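Local coordinates for protein arginine--tRNA ligase (Campylobacter jejuni, PDB 3FNR) that attaches L-arginine to tRNA(Arg), using ATP and releasing AMP and diphosphate, as a monomeric class I aminoacyl-tRNA synthetase, at residues N13-N18 with V435-K440; G52-D57 with I311-K316; T58-A63 with F70-Y75; T218-D223 with P251-A256; E268-Q273 with E392-Q397. The protein carries 1 engineered substitution. All blocks are in the same frame, centred on the assembly; numbering follows the deposited sequence.

Contact 1. Residues N13-N18 with V435-K440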
# COMPACT_ATOMS: atom_id res chain seq x y z
N ASN A 13 -1.64 -6.05 32.55
CA ASN A 13 -0.99 -4.94 33.25
C ASN A 13 0.18 -4.36 32.47
O ASN A 13 0.36 -3.15 32.44
CB ASN A 13 -0.52 -5.38 34.64
CG ASN A 13 -1.64 -5.39 35.66
OD1 ASN A 13 -2.67 -4.73 35.49
ND2 ASN A 13 -1.45 -6.14 36.74
N GLN A 14 0.97 -5.22 31.83
CA GLN A 14 2.11 -4.78 31.02
C GLN A 14 1.67 -4.02 29.77
O GLN A 14 2.27 -3.00 29.42
CB GLN A 14 2.98 -5.97 30.63
CG GLN A 14 3.75 -6.56 31.80
CD GLN A 14 4.21 -7.98 31.57
OE1 GLN A 14 4.37 -8.76 32.52
NE2 GLN A 14 4.41 -8.35 30.30
N ALA A 15 0.62 -4.53 29.13
CA ALA A 15 0.02 -3.90 27.97
C ALA A 15 -0.55 -2.53 28.29
O ALA A 15 -0.35 -1.58 27.55
CB ALA A 15 -1.07 -4.80 27.41
N LEU A 16 -1.25 -2.43 29.42
CA LEU A 16 -1.95 -1.20 29.78
C LEU A 16 -1.06 -0.13 30.42
O LEU A 16 -1.40 1.06 30.38
CB LEU A 16 -3.16 -1.51 30.67
CG LEU A 16 -4.27 -2.37 30.07
CD1 LEU A 16 -5.16 -2.90 31.19
CD2 LEU A 16 -5.09 -1.61 29.03
N THR A 17 0.06 -0.54 31.01
CA THR A 17 1.02 0.39 31.62
C THR A 17 1.79 1.14 30.52
O THR A 17 2.09 2.33 30.67
CB THR A 17 1.98 -0.33 32.59
OG1 THR A 17 1.22 -1.05 33.57
CG2 THR A 17 2.91 0.65 33.31
N ASN A 18 2.08 0.46 29.42
CA ASN A 18 2.75 1.08 28.27
C ASN A 18 1.96 0.83 26.99
O ASN A 18 2.38 0.02 26.16
CB ASN A 18 4.17 0.54 28.10
CG ASN A 18 4.92 0.43 29.42
OD1 ASN A 18 5.50 1.41 29.90
ND2 ASN A 18 4.93 -0.77 30.00
N VAL A 435 -9.46 -4.70 25.14
CA VAL A 435 -10.10 -4.90 23.83
C VAL A 435 -10.01 -3.63 22.98
O VAL A 435 -9.65 -3.69 21.81
CB VAL A 435 -11.58 -5.36 23.98
CG1 VAL A 435 -12.26 -5.53 22.63
CG2 VAL A 435 -11.66 -6.67 24.79
N ALA A 436 -10.31 -2.49 23.59
CA ALA A 436 -10.18 -1.20 22.92
C ALA A 436 -8.75 -0.97 22.42
O ALA A 436 -8.55 -0.43 21.33
CB ALA A 436 -10.60 -0.07 23.85
N LEU A 437 -7.77 -1.42 23.20
CA LEU A 437 -6.36 -1.24 22.87
C LEU A 437 -5.92 -2.09 21.68
O LEU A 437 -5.20 -1.60 20.82
CB LEU A 437 -5.47 -1.51 24.09
CG LEU A 437 -3.95 -1.40 23.94
CD1 LEU A 437 -3.50 -0.00 23.50
CD2 LEU A 437 -3.24 -1.84 25.20
N SER A 438 -6.39 -3.34 21.63
CA SER A 438 -6.13 -4.23 20.49
C SER A 438 -6.78 -3.72 19.21
O SER A 438 -6.19 -3.81 18.13
CB SER A 438 -6.63 -5.64 20.79
OG SER A 438 -5.89 -6.19 21.86
N ILE A 439 -7.99 -3.17 19.32
CA ILE A 439 -8.70 -2.63 18.16
C ILE A 439 -7.91 -1.45 17.60
O ILE A 439 -7.57 -1.43 16.40
CB ILE A 439 -10.17 -2.25 18.51
CG1 ILE A 439 -11.01 -3.52 18.65
CG2 ILE A 439 -10.78 -1.34 17.45
CD1 ILE A 439 -12.39 -3.31 19.20
N LYS A 440 -7.55 -0.52 18.49
CA LYS A 440 -6.79 0.68 18.16
C LYS A 440 -5.42 0.37 17.55
O LYS A 440 -5.06 0.93 16.51
CB LYS A 440 -6.63 1.56 19.41
CG LYS A 440 -5.82 2.82 19.19
CD LYS A 440 -6.27 3.91 20.13
CE LYS A 440 -5.30 4.10 21.27
NZ LYS A 440 -4.23 5.04 20.86
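N13 O, in the turn of helix that presents A15 and L16 to L437, is gripped twice by T17. The backbone N of T17 makes the usual helical bond. T17 OG1 reaches the same oxygen, N13 O, from the opposite face of the carbonyl plane; its 2.5 Å is short and probably imprecise. These bonds close the last turn of helix 5-17, and N18 then leaves helical geometry. The contact itself is small and apolar. L437 holds CG anti to its backbone N (chi1 179°), which sends the leucine end out to helix 5-17. L437 CD2 does the touching and lies 3.7 Å from A15 O and 4.3 Å from A15 CB. It also meets L16 CD2 loosely, at 4.3 Å. A15 aims its CB at the other helix, while L16 brings only the end of its side chain close. The backbones stay apart, with L16 CA 8.2 Å from L437 CA. F22 touches both A15 and L437. N13 OD1 bonds to K430 NZ and ties the two helices together nearby. Helix 425-445, in the DALR anticodon-binding domain, receives helix 5-17 and turns A436 and I439 to helix 336-353, and V435, S438 and I439 to helix 398-416.

Contact 2. Residues G52-D57 with I311-K316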
# COMPACT_ATOMS: atom_id res chain seq x y z
N GLY A 52 -2.11 -2.86 -4.40
CA GLY A 52 -0.65 -2.80 -4.21
C GLY A 52 -0.27 -1.73 -3.20
O GLY A 52 0.48 -2.00 -2.25
N ALA A 53 -0.82 -0.53 -3.38
CA ALA A 53 -0.55 0.58 -2.46
C ALA A 53 -0.97 0.27 -1.01
O ALA A 53 -0.18 0.46 -0.08
CB ALA A 53 -1.24 1.83 -2.95
N VAL A 54 -2.19 -0.22 -0.84
CA VAL A 54 -2.75 -0.49 0.50
C VAL A 54 -1.99 -1.64 1.16
O VAL A 54 -1.60 -1.54 2.33
CB VAL A 54 -4.28 -0.77 0.43
CG1 VAL A 54 -4.81 -1.40 1.75
CG2 VAL A 54 -5.02 0.52 0.12
N PHE A 55 -1.74 -2.70 0.39
CA PHE A 55 -0.94 -3.83 0.87
C PHE A 55 0.46 -3.40 1.32
O PHE A 55 0.92 -3.77 2.40
CB PHE A 55 -0.86 -4.95 -0.18
CG PHE A 55 -0.26 -6.24 0.33
CD1 PHE A 55 -1.09 -7.26 0.81
CD2 PHE A 55 1.12 -6.46 0.31
CE1 PHE A 55 -0.55 -8.47 1.27
CE2 PHE A 55 1.67 -7.66 0.78
CZ PHE A 55 0.84 -8.66 1.26
N GLY A 56 1.14 -2.60 0.49
CA GLY A 56 2.53 -2.21 0.79
C GLY A 56 2.67 -1.31 2.00
O GLY A 56 3.64 -1.43 2.77
N ASP A 57 1.71 -0.42 2.18
CA ASP A 57 1.79 0.50 3.32
C ASP A 57 1.49 -0.24 4.61
O ASP A 57 2.14 -0.01 5.63
CB ASP A 57 0.83 1.69 3.15
CG ASP A 57 1.02 2.72 4.25
OD1 ASP A 57 0.07 2.97 5.01
OD2 ASP A 57 2.15 3.24 4.37
N ILE A 311 -11.13 -2.84 2.78
CA ILE A 311 -11.56 -3.65 1.66
C ILE A 311 -10.36 -4.21 0.92
O ILE A 311 -10.31 -5.41 0.65
CB ILE A 311 -12.43 -2.81 0.69
CG1 ILE A 311 -13.77 -2.48 1.34
CG2 ILE A 311 -12.67 -3.55 -0.62
CD1 ILE A 311 -14.49 -1.30 0.68
N PHE A 312 -9.37 -3.36 0.66
CA PHE A 312 -8.23 -3.75 -0.17
C PHE A 312 -7.20 -4.64 0.54
O PHE A 312 -6.27 -5.14 -0.09
CB PHE A 312 -7.60 -2.53 -0.85
CG PHE A 312 -8.39 -2.04 -2.04
CD1 PHE A 312 -8.09 -2.49 -3.32
CD2 PHE A 312 -9.46 -1.18 -1.87
CE1 PHE A 312 -8.83 -2.07 -4.42
CE2 PHE A 312 -10.21 -0.75 -2.97
CZ PHE A 312 -9.89 -1.20 -4.24
N LEU A 313 -7.39 -4.84 1.84
CA LEU A 313 -6.55 -5.71 2.63
C LEU A 313 -7.25 -7.03 2.97
O LEU A 313 -6.61 -7.95 3.48
CB LEU A 313 -6.15 -5.01 3.92
CG LEU A 313 -4.86 -5.45 4.60
CD1 LEU A 313 -3.65 -4.94 3.82
CD2 LEU A 313 -4.85 -4.94 6.03
N SER A 314 -8.53 -7.12 2.65
CA SER A 314 -9.43 -8.10 3.27
C SER A 314 -9.36 -9.51 2.70
O SER A 314 -9.96 -10.43 3.27
CB SER A 314 -10.88 -7.59 3.22
OG SER A 314 -11.35 -7.51 1.89
N LYS A 315 -8.65 -9.70 1.60
CA LYS A 315 -8.47 -11.04 1.06
C LYS A 315 -7.04 -11.24 0.59
O LYS A 315 -6.38 -10.29 0.16
CB LYS A 315 -9.50 -11.31 -0.06
CG LYS A 315 -9.71 -12.79 -0.45
CD LYS A 315 -10.43 -13.65 0.61
CE LYS A 315 -9.46 -14.41 1.55
NZ LYS A 315 -8.44 -15.25 0.84
N LYS A 316 -6.57 -12.49 0.69
CA LYS A 316 -5.24 -12.91 0.25
C LYS A 316 -4.86 -12.27 -1.09
O LYS A 316 -5.65 -12.28 -2.04
CB LYS A 316 -5.15 -14.44 0.17
CG LYS A 316 -3.75 -15.02 0.04
CD LYS A 316 -3.78 -16.53 0.21
CE LYS A 316 -2.38 -17.13 0.34
NZ LYS A 316 -1.72 -17.34 -0.97
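V54 and F312 meet with their side chains at about a right angle. V54 points at the loop and sets its whole isopropyl head against one carbon, F312 CB. V54 CG1 is 4.0 Å from F312 CB, and V54 CG2 is almost as near. The ring of F312 does not share in this. Its CG stands anti to the carbonyl carbon (chi1 -77°), so the ring swings off to A50, R51 and V275.

L313 takes the other course. Its CB does not aim at the helix, but the end of the side chain bends in. L313 CD1 comes to 4.3 Å from V54 CG1 and 4.2 Å from F55 CA. L313 CD1 also lies 4.2 Å from V54 O, so it lies against both the helix backbone and the V54 side chain. F55 offers its CA. The F55 ring flanks L313 more loosely, with F55 CD1 4.6 Å from L313 CD1, and the side chain goes on to touch I270, L396 and C317.

The loop has its own brace. I311 to S314 form a type I beta turn. I311 O accepts from S314 N and also from S314 OG, at 2.7 Å from OG. The hydroxyl is tilted somewhat out of the carbonyl plane. R51 NH2 bonds to K315 O just beyond.

All four touching residues are buried. The contact packs helix 50-65 against the connection from helix 305-311 to strand 321-324. A helix that directly follows the HIGH signature, as this one does, is characteristic of the Rossmann-type catalytic domain of class I synthetases.

Contact 3. Residues T58-A63 with F70-Y75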
# COMPACT_ATOMS: atom_id res chain seq x y z
N THR A 58 0.52 -1.15 4.55
CA THR A 58 0.20 -1.95 5.72
C THR A 58 1.40 -2.83 6.06
O THR A 58 1.85 -2.83 7.20
CB THR A 58 -1.09 -2.77 5.53
OG1 THR A 58 -2.14 -1.90 5.09
CG2 THR A 58 -1.52 -3.40 6.83
N LEU A 59 1.96 -3.51 5.06
CA LEU A 59 3.21 -4.28 5.24
C LEU A 59 4.31 -3.46 5.92
O LEU A 59 4.94 -3.92 6.87
CB LEU A 59 3.75 -4.76 3.89
CG LEU A 59 4.24 -6.19 3.65
CD1 LEU A 59 5.42 -6.13 2.72
CD2 LEU A 59 4.59 -6.99 4.91
N THR A 60 4.53 -2.24 5.41
CA THR A 60 5.51 -1.32 5.96
C THR A 60 5.25 -0.99 7.42
O THR A 60 6.15 -1.15 8.26
CB THR A 60 5.56 -0.01 5.15
OG1 THR A 60 5.74 -0.32 3.77
CG2 THR A 60 6.70 0.85 5.61
N ARG A 61 4.02 -0.56 7.72
CA ARG A 61 3.63 -0.20 9.09
C ARG A 61 3.80 -1.39 10.03
O ARG A 61 4.24 -1.24 11.16
CB ARG A 61 2.18 0.26 9.12
CG ARG A 61 1.91 1.63 8.54
CD ARG A 61 0.41 1.86 8.45
NE ARG A 61 0.05 3.12 7.81
CZ ARG A 61 -0.15 4.27 8.45
NH1 ARG A 61 -0.01 4.32 9.77
NH2 ARG A 61 -0.49 5.36 7.78
N LEU A 62 3.44 -2.57 9.53
CA LEU A 62 3.54 -3.79 10.30
C LEU A 62 4.99 -4.18 10.56
O LEU A 62 5.38 -4.43 11.71
CB LEU A 62 2.76 -4.92 9.63
CG LEU A 62 2.73 -6.30 10.31
CD1 LEU A 62 2.18 -6.23 11.73
CD2 LEU A 62 1.90 -7.20 9.46
N ALA A 63 5.80 -4.19 9.50
CA ALA A 63 7.23 -4.44 9.65
C ALA A 63 7.90 -3.52 10.67
O ALA A 63 8.66 -3.98 11.52
CB ALA A 63 7.91 -4.32 8.34
N PHE A 70 12.76 -1.23 7.65
CA PHE A 70 11.96 -1.45 6.46
C PHE A 70 11.81 -0.13 5.71
O PHE A 70 11.12 0.79 6.17
CB PHE A 70 10.58 -2.01 6.87
CG PHE A 70 9.83 -2.73 5.77
CD1 PHE A 70 9.85 -4.12 5.70
CD2 PHE A 70 9.06 -2.03 4.86
CE1 PHE A 70 9.13 -4.80 4.71
CE2 PHE A 70 8.34 -2.70 3.87
CZ PHE A 70 8.38 -4.08 3.79
N ASN A 71 12.47 -0.05 4.56
CA ASN A 71 12.43 1.12 3.70
C ASN A 71 11.48 0.99 2.54
O ASN A 71 11.26 -0.11 2.02
CB ASN A 71 13.82 1.44 3.18
CG ASN A 71 14.57 2.37 4.09
OD1 ASN A 71 15.16 1.95 5.09
ND2 ASN A 71 14.56 3.66 3.75
N THR A 72 10.93 2.12 2.11
CA THR A 72 10.02 2.16 0.97
C THR A 72 10.51 3.13 -0.10
O THR A 72 11.09 4.19 0.21
CB THR A 72 8.60 2.56 1.40
OG1 THR A 72 8.65 3.74 2.21
CG2 THR A 72 7.98 1.44 2.19
N GLU A 73 10.25 2.76 -1.35
CA GLU A 73 10.75 3.49 -2.50
C GLU A 73 9.77 3.42 -3.68
O GLU A 73 9.10 2.41 -3.89
CB GLU A 73 12.15 2.99 -2.89
CG GLU A 73 12.90 3.83 -3.92
CD GLU A 73 14.40 3.55 -3.95
OE1 GLU A 73 14.86 2.94 -4.94
OE2 GLU A 73 15.11 3.95 -2.99
N TYR A 74 9.69 4.52 -4.42
CA TYR A 74 8.82 4.66 -5.57
C TYR A 74 9.72 5.01 -6.74
O TYR A 74 10.54 5.93 -6.64
CB TYR A 74 7.81 5.78 -5.30
CG TYR A 74 6.75 6.06 -6.36
CD1 TYR A 74 7.08 6.58 -7.61
CD2 TYR A 74 5.40 5.90 -6.05
CE1 TYR A 74 6.10 6.86 -8.56
CE2 TYR A 74 4.41 6.19 -7.00
CZ TYR A 74 4.77 6.68 -8.24
OH TYR A 74 3.80 6.96 -9.17
N TYR A 75 9.56 4.29 -7.84
CA TYR A 75 10.34 4.52 -9.03
C TYR A 75 9.54 5.39 -9.99
O TYR A 75 8.45 5.01 -10.41
CB TYR A 75 10.67 3.19 -9.71
CG TYR A 75 11.57 3.31 -10.92
CD1 TYR A 75 12.94 3.53 -10.76
CD2 TYR A 75 11.06 3.19 -12.21
CE1 TYR A 75 13.78 3.62 -11.86
CE2 TYR A 75 11.89 3.30 -13.32
CZ TYR A 75 13.25 3.51 -13.14
OH TYR A 75 14.09 3.59 -14.23
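The ring of F70 is met by three residues of helix 50-65. A63 CB presses on F70 CD1 at 3.3 Å, a tight approach. T60 OG1 lies 3.5 Å from F70 CE2. L59 CD1 meets F70 CZ at 3.8 Å, with the two side chains at about a right angle. F70 reaches them because CG is anti to its backbone N (chi1 -159°). Next along the strand, T72 CG2 touches T60 OG1 at 3.3 Å and T60 CG2 at 3.7 Å.

The next shell fixes these groups. T60 OG1 bonds to G56 O one turn back. T72 OG1 bonds to D163 N. L34, on the neighbouring parallel strand 31-35, touches both T60 and F70, and F391 rests on L59 and A63.

Segments 58-63 and 70-75 run nearly antiparallel (157°), their axes 8.6 Å apart at the closest. They lie on the second and third elements of a beta-alpha-beta unit of the catalytic domain, strand 31-35, helix 50-65 and strand 69-76. The contact is mixed: methyls and a ring, and the T60 hydroxyl oxygen against carbon. Both threonine hydroxyls have partners outside the contact, so T60 and T72 can meet without bonding to each other.

Contact 4. Residues T218-D223 with P251-A256. With SO4 (sulfate ion), chain C.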
# COMPACT_ATOMS: atom_id res chain seq x y z
N THR A 218 16.73 -1.07 -23.54
CA THR A 218 15.32 -1.42 -23.48
C THR A 218 14.72 -1.09 -22.11
O THR A 218 15.43 -0.66 -21.21
CB THR A 218 15.13 -2.91 -23.77
OG1 THR A 218 15.90 -3.68 -22.83
CG2 THR A 218 15.58 -3.24 -25.18
N TYR A 219 13.41 -1.29 -21.96
CA TYR A 219 12.76 -1.19 -20.65
C TYR A 219 13.35 -2.21 -19.69
O TYR A 219 13.53 -1.91 -18.51
CB TYR A 219 11.24 -1.40 -20.75
CG TYR A 219 10.51 -0.36 -21.58
CD1 TYR A 219 9.80 -0.72 -22.73
CD2 TYR A 219 10.52 0.99 -21.21
CE1 TYR A 219 9.13 0.23 -23.50
CE2 TYR A 219 9.85 1.96 -21.97
CZ TYR A 219 9.16 1.57 -23.12
OH TYR A 219 8.49 2.51 -23.88
N LEU A 220 13.66 -3.40 -20.20
CA LEU A 220 14.29 -4.44 -19.37
C LEU A 220 15.64 -3.97 -18.85
O LEU A 220 15.93 -4.12 -17.66
CB LEU A 220 14.44 -5.74 -20.15
CG LEU A 220 15.01 -6.92 -19.36
CD1 LEU A 220 14.05 -7.35 -18.29
CD2 LEU A 220 15.30 -8.07 -20.27
N ALA A 221 16.44 -3.38 -19.73
CA ALA A 221 17.76 -2.83 -19.37
C ALA A 221 17.64 -1.84 -18.22
O ALA A 221 18.34 -1.96 -17.22
CB ALA A 221 18.43 -2.17 -20.58
N ALA A 222 16.73 -0.88 -18.37
CA ALA A 222 16.43 0.13 -17.35
C ALA A 222 16.04 -0.52 -16.03
O ALA A 222 16.47 -0.08 -14.96
CB ALA A 222 15.31 1.05 -17.85
N ASP A 223 15.23 -1.57 -16.12
CA ASP A 223 14.75 -2.30 -14.94
C ASP A 223 15.88 -3.03 -14.22
O ASP A 223 15.96 -3.00 -12.99
CB ASP A 223 13.63 -3.26 -15.34
CG ASP A 223 12.61 -3.50 -14.22
OD1 ASP A 223 12.68 -2.81 -13.17
OD2 ASP A 223 11.74 -4.38 -14.39
N PRO A 251 10.84 -14.63 -14.13
CA PRO A 251 12.08 -15.38 -14.41
C PRO A 251 13.22 -14.57 -15.04
O PRO A 251 14.37 -14.81 -14.70
CB PRO A 251 11.62 -16.47 -15.38
CG PRO A 251 10.19 -16.64 -15.09
CD PRO A 251 9.71 -15.25 -14.85
N ARG A 252 12.91 -13.62 -15.92
CA ARG A 252 13.94 -12.80 -16.56
C ARG A 252 14.61 -11.81 -15.60
O ARG A 252 15.76 -11.44 -15.79
CB ARG A 252 13.42 -12.06 -17.81
CG ARG A 252 12.54 -10.85 -17.53
CD ARG A 252 11.80 -10.39 -18.77
NE ARG A 252 10.71 -11.30 -19.09
CZ ARG A 252 9.77 -11.07 -19.99
NH1 ARG A 252 8.82 -11.97 -20.19
NH2 ARG A 252 9.77 -9.95 -20.69
N MET A 253 13.89 -11.42 -14.55
CA MET A 253 14.46 -10.52 -13.57
C MET A 253 15.34 -11.28 -12.59
O MET A 253 16.41 -10.81 -12.23
CB MET A 253 13.36 -9.69 -12.89
CG MET A 253 13.84 -8.42 -12.14
SD MET A 253 14.77 -7.16 -13.09
CE MET A 253 13.93 -7.24 -14.63
N LYS A 254 14.90 -12.47 -12.18
CA LYS A 254 15.71 -13.33 -11.31
C LYS A 254 17.01 -13.74 -12.00
O LYS A 254 18.07 -13.79 -11.36
CB LYS A 254 14.93 -14.58 -10.89
CG LYS A 254 13.59 -14.31 -10.22
CD LYS A 254 13.73 -14.03 -8.75
CE LYS A 254 12.46 -14.43 -8.01
NZ LYS A 254 12.67 -14.48 -6.54
N ALA A 255 16.91 -14.03 -13.30
CA ALA A 255 18.04 -14.41 -14.15
C ALA A 255 19.06 -13.29 -14.23
O ALA A 255 20.26 -13.53 -14.13
CB ALA A 255 17.55 -14.77 -15.56
N ALA A 256 18.57 -12.06 -14.39
CA ALA A 256 19.40 -10.86 -14.42
C ALA A 256 20.16 -10.68 -13.11
O ALA A 256 21.36 -10.38 -13.13
CB ALA A 256 18.55 -9.64 -14.70
S SO4 C . 11.80 -1.60 -25.56
O1 SO4 C . 12.34 -0.46 -24.83
O2 SO4 C . 10.53 -1.21 -26.15
O3 SO4 C . 12.73 -1.99 -26.63
O4 SO4 C . 11.60 -2.73 -24.66
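L220, D223 and M253 form the close part of the contact. M253 bends at chi2 and chi3, which brings its CE in between the other two. M253 CE lies 3.7 Å from L220 CD1 and 3.6 Å from D223 OD2. The L220 and M253 side chains lie alongside each other, pointing opposite ways. L220 CD1 also meets the aliphatic part of R252, at 3.8 Å from CD. D223 OD2 has its firm polar partner in Y249 OH, and a glycerol bonds to it weakly.

The two helices are not closely laid together. The axes of 219-223 and 251-256 cross at -50°, 11.2 Å apart at the closest, so long side chains span the gap. Helix 250-258 is the crossover between the parallel strands 237-243 and 267-279, in the beta-alpha-beta manner of the class I catalytic domain.

The start of helix 219-231 is looser and more exposed. T218 is its N-cap, with OG1 accepting from A221 N at 3.2 Å. A sulfate, probably from the crystallisation liquor, sits at this helix end. Its O1 accepts from Y219 N at 3.2 Å, in a bent bond of 136°. The same O1 lies over one face of the Y219 ring, offset toward the rim.

Contact 5. Residues E268-Q273 with E392-Q397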
# COMPACT_ATOMS: atom_id res chain seq x y z
N GLU A 268 12.10 -10.81 -3.51
CA GLU A 268 10.81 -11.40 -3.24
C GLU A 268 9.76 -10.65 -4.04
O GLU A 268 9.59 -9.45 -3.85
CB GLU A 268 10.53 -11.31 -1.73
CG GLU A 268 9.15 -11.76 -1.28
CD GLU A 268 8.89 -11.53 0.21
OE1 GLU A 268 9.86 -11.50 1.01
OE2 GLU A 268 7.71 -11.38 0.57
N ILE A 269 9.08 -11.34 -4.95
CA ILE A 269 8.01 -10.72 -5.74
C ILE A 269 6.65 -11.08 -5.15
O ILE A 269 6.28 -12.26 -5.07
CB ILE A 269 8.02 -11.14 -7.25
CG1 ILE A 269 9.42 -11.03 -7.88
CG2 ILE A 269 6.98 -10.36 -8.04
CD1 ILE A 269 10.03 -9.64 -7.87
N ILE A 270 5.90 -10.06 -4.73
CA ILE A 270 4.51 -10.24 -4.27
C ILE A 270 3.55 -9.82 -5.38
O ILE A 270 3.67 -8.72 -5.91
CB ILE A 270 4.24 -9.43 -3.00
CG1 ILE A 270 5.03 -10.01 -1.83
CG2 ILE A 270 2.73 -9.38 -2.68
CD1 ILE A 270 5.01 -9.14 -0.60
N LEU A 271 2.61 -10.69 -5.73
CA LEU A 271 1.66 -10.38 -6.80
C LEU A 271 0.30 -9.92 -6.29
O LEU A 271 -0.36 -10.63 -5.52
CB LEU A 271 1.51 -11.56 -7.76
CG LEU A 271 2.71 -12.00 -8.61
CD1 LEU A 271 2.32 -13.24 -9.41
CD2 LEU A 271 3.20 -10.90 -9.56
N ALA A 272 -0.11 -8.74 -6.72
CA ALA A 272 -1.39 -8.16 -6.34
C ALA A 272 -2.44 -8.49 -7.39
O ALA A 272 -2.33 -8.07 -8.55
CB ALA A 272 -1.27 -6.65 -6.15
N GLN A 273 -3.46 -9.24 -6.99
CA GLN A 273 -4.50 -9.64 -7.94
C GLN A 273 -5.56 -8.57 -8.21
O GLN A 273 -5.67 -7.60 -7.46
CB GLN A 273 -5.16 -10.96 -7.53
CG GLN A 273 -4.68 -12.14 -8.35
CD GLN A 273 -5.42 -12.31 -9.69
OE1 GLN A 273 -5.79 -11.33 -10.35
NE2 GLN A 273 -5.61 -13.56 -10.08
N GLU A 392 5.31 -12.63 8.74
CA GLU A 392 6.14 -13.73 8.27
C GLU A 392 5.56 -14.53 7.11
O GLU A 392 6.30 -15.04 6.28
CB GLU A 392 6.51 -14.64 9.45
CG GLU A 392 7.47 -13.98 10.44
CD GLU A 392 7.47 -14.63 11.82
OE1 GLU A 392 7.62 -13.90 12.82
OE2 GLU A 392 7.31 -15.87 11.91
N ALA A 393 4.23 -14.63 7.03
CA ALA A 393 3.57 -15.34 5.93
C ALA A 393 3.11 -14.39 4.82
O ALA A 393 2.59 -14.86 3.80
CB ALA A 393 2.37 -16.13 6.47
N ARG A 394 3.32 -13.09 5.03
CA ARG A 394 2.84 -12.00 4.15
C ARG A 394 1.32 -12.02 4.00
O ARG A 394 0.76 -11.51 3.02
CB ARG A 394 3.55 -12.01 2.78
CG ARG A 394 5.08 -12.19 2.81
CD ARG A 394 5.82 -11.01 3.41
NE ARG A 394 7.26 -11.15 3.24
CZ ARG A 394 8.11 -11.53 4.19
NH1 ARG A 394 9.41 -11.63 3.91
NH2 ARG A 394 7.68 -11.80 5.42
N ALA A 395 0.64 -12.58 5.00
CA ALA A 395 -0.81 -12.72 4.98
C ALA A 395 -1.49 -11.59 5.76
O ALA A 395 -1.94 -11.78 6.90
CB ALA A 395 -1.21 -14.09 5.56
N LEU A 396 -1.56 -10.42 5.15
CA LEU A 396 -2.06 -9.24 5.85
C LEU A 396 -3.56 -9.26 6.14
O LEU A 396 -4.02 -8.54 7.02
CB LEU A 396 -1.66 -7.94 5.12
CG LEU A 396 -0.16 -7.73 4.88
CD1 LEU A 396 0.12 -6.40 4.21
CD2 LEU A 396 0.63 -7.86 6.16
N GLN A 397 -4.30 -10.11 5.42
CA GLN A 397 -5.74 -10.28 5.66
C GLN A 397 -6.07 -10.91 7.00
O GLN A 397 -7.22 -10.84 7.44
CB GLN A 397 -6.41 -11.06 4.52
CG GLN A 397 -6.22 -12.58 4.54
CD GLN A 397 -4.83 -13.02 4.08
OE1 GLN A 397 -4.09 -12.25 3.46
NE2 GLN A 397 -4.49 -14.27 4.36
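The guanidinium of R394 takes the carboxylate of E268 at its edge, and the ring of F391 gives it a cation-pi partner. The two charged groups are nearly coplanar, with 23° between their planes. The grip is side-on. R394 NE bonds to E268 OE2 at 2.7 Å (147° at the hydrogen). R394 NH1 bonds to E268 OE1 at 2.9 Å (158°). Each oxygen uses its syn lone pair. OE1 lies close to the guanidinium plane, while OE2 is tilted a little further from it.

The side chains arrive from opposite directions. E268 carries CG anti to its backbone N and continues extended, so the carboxylate stands well out from strand 267-279. R394 bends at chi2. I270 lends a loose apolar contact, with CD1 4.5 Å from R394 CD.

R394 follows helix 383-393 and ends it in a Schellman motif, with positive phi. Its NH2 bonds back to F391 O. Three nitrogens of the side chain are therefore in use. In the conformer described, this would limit its rotation; a second conformer makes the grip less certain.

The bridge joins the catalytic domain to the anticodon-binding domain at the surface. K237 NZ forms a long, weak ion pair with E268 OE1. Two positive neighbours probably favour the ionised carboxylate, and the paired charges add a directional polar link beside the apolar packing of L396 and F391 on helix 50-65.

How the contacts relate
Contacts 2, 3 and 5 form one cluster around helix 50-65, which follows the HIGH motif (39-49) of the ATP-binding class I core. Contacts 2 and 5 have centres about 9 Å apart and touch at F55 O and L396 CD1 (3.3 Å). Contact 3 joins contact 2 through T58 OG1 and L313 CD1 (3.6 Å). It joins contact 5 through L62 CD2 and L396 CD2 (3.6 Å). Contact 4 is centred about 22 Å from contact 5, though their nearest atoms are about 5 Å apart without touching. Contact 1 is remote. Its centre is about 47 Å from that of contact 4, on the opposite side of the chain's centre. Along the chain, it encloses all the others.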